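Local coordinates for sialyltransferase 0160 (Photobacterium damselae, PDB 4R84), which probably transfers sialic acid from CMP-sialic acid to galactose-containing acceptor glycans, as a GT-B glycosyltransferase whose structure holds a fluorinated donor analogue, at residues N177-S180 and P181-A185. Residues are numbered along the deposited sequence; the frame is centred on the assembly and turned at random.
Sequences NNTS and PEMVA
Ser180 meets the first turn of helix 181-192 as its N-cap, a worked example of how a short polar side chain closes a helix start. Its hydroxyl, set between the backbone N and the carbonyl carbon (chi1 65°), turns back to Met183, whose N donates to Ser180 OG at 3.0 Å with an N-H...O angle of 157°. The same OG is hydrogen-bonded to the carbonyl oxygen of Pro173, so the cap is tied to strand 169-175 as well. One residue further on, Val184 N donates to Ser180 O at 3.0 Å, a fairly straight bond (167°) that begins the helical pattern; Ala185 N to Pro181 O continues it.

The close packing is on the buried side, where Val184 CG2 sits 3.3 Å from Ser180 O and 3.8 Å from Thr179 CG2, the threonine and valine side chains crossing at about a right angle. Thr179 CG2 lies anti to the backbone N and faces Val184, while OG1, beside that N, bonds the carbonyl oxygen of Asn211. Met183, a buried residue, touches Ser180 OG with its CB at 3.5 Å.

The solvent side is looser. Pro181 occupies the first helical position on an exposed surface, and Glu182 folds back toward the cap, placing OE1 3.5 Å from Ser180 CB.

Within this Rossmann-type domain, the segment is the turn from the short, weakly bonded strand 178-179, antiparallel to strand 169-175, into helix 181-192: Met183 packs on strands 106-125 and 149-154, while Thr179 and Val184 both rest against Ile215 of helix 213-219.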
loop_
_atom_site.group_PDB
_atom_site.type_symbol
_atom_site.label_atom_id
_atom_site.label_comp_id
_atom_site.label_asym_id
_atom_site.label_seq_id
_atom_site.Cartn_x
_atom_site.Cartn_y
_atom_site.Cartn_z
ATOM N N ASN A 177 -5.622 -2.463 16.961
ATOM C CA ASN A 177 -5.320 -2.644 15.546
ATOM C C ASN A 177 -5.999 -1.618 14.656
ATOM O O ASN A 177 -5.794 -1.596 13.439
ATOM C CB ASN A 177 -5.747 -4.036 15.095
ATOM C CG ASN A 177 -4.957 -5.119 15.754
ATOM O OD1 ASN A 177 -5.506 -6.100 16.291
ATOM N ND2 ASN A 177 -3.657 -4.966 15.716
ATOM N N ASN A 178 -6.815 -0.769 15.251
ATOM C CA ASN A 178 -7.685 0.057 14.421
ATOM C C ASN A 178 -7.636 1.537 14.699
ATOM O O ASN A 178 -6.981 1.997 15.622
ATOM C CB ASN A 178 -9.116 -0.437 14.567
ATOM C CG ASN A 178 -9.246 -1.899 14.199
ATOM O OD1 ASN A 178 -9.489 -2.739 15.062
ATOM N ND2 ASN A 178 -9.071 -2.213 12.914
ATOM N N THR A 179 -8.355 2.273 13.862
ATOM C CA THR A 179 -8.424 3.728 13.955
ATOM C C THR A 179 -8.651 4.198 15.384
ATOM O O THR A 179 -9.542 3.692 16.075
ATOM C CB THR A 179 -9.553 4.237 13.091
ATOM O OG1 THR A 179 -9.334 3.793 11.755
ATOM C CG2 THR A 179 -9.608 5.772 13.121
ATOM N N SER A 180 -7.828 5.143 15.822
ATOM C CA SER A 180 -7.918 5.665 17.183
ATOM C C SER A 180 -8.838 6.873 17.292
ATOM O O SER A 180 -9.053 7.612 16.321
ATOM C CB SER A 180 -6.529 6.042 17.698
ATOM O OG SER A 180 -5.974 7.111 16.948
ATOM N N PRO A 181 -9.371 7.100 18.493
ATOM C CA PRO A 181 -10.104 8.351 18.723
ATOM C C PRO A 181 -9.218 9.580 18.522
ATOM O O PRO A 181 -9.711 10.630 18.091
ATOM C CB PRO A 181 -10.548 8.233 20.184
ATOM C CG PRO A 181 -10.556 6.761 20.465
ATOM C CD PRO A 181 -9.431 6.191 19.653
ATOM N N GLU A 182 -7.927 9.455 18.811
ATOM C CA GLU A 182 -6.992 10.555 18.589
ATOM C C GLU A 182 -6.955 10.920 17.105
ATOM O O GLU A 182 -6.978 12.108 16.735
ATOM C CB GLU A 182 -5.583 10.196 19.077
ATOM C CG GLU A 182 -5.427 10.192 20.608
ATOM C CD GLU A 182 -5.863 8.892 21.278
ATOM O OE1 GLU A 182 -6.388 7.974 20.601
ATOM O OE2 GLU A 182 -5.697 8.802 22.514
ATOM N N MET A 183 -6.887 9.906 16.246
ATOM C CA MET A 183 -6.896 10.174 14.813
ATOM C C MET A 183 -8.227 10.765 14.352
ATOM O O MET A 183 -8.239 11.727 13.583
ATOM C CB MET A 183 -6.585 8.910 14.008
ATOM C CG MET A 183 -6.692 9.140 12.500
ATOM S SD MET A 183 -6.203 7.724 11.477
ATOM C CE MET A 183 -4.591 8.272 10.930
ATOM N N VAL A 184 -9.343 10.212 14.822
ATOM C CA VAL A 184 -10.653 10.746 14.444
ATOM C C VAL A 184 -10.774 12.237 14.812
ATOM O O VAL A 184 -11.201 13.058 14.003
ATOM C CB VAL A 184 -11.795 9.966 15.127
ATOM C CG1 VAL A 184 -13.146 10.612 14.821
ATOM C CG2 VAL A 184 -11.797 8.526 14.658
ATOM N N ALA A 185 -10.353 12.584 16.024
ATOM C CA ALA A 185 -10.437 13.977 16.469
ATOM C C ALA A 185 -9.506 14.887 15.662
ATOM O O ALA A 185 -9.850 16.045 15.381
ATOM C CB ALA A 185 -10.121 14.079 17.973
#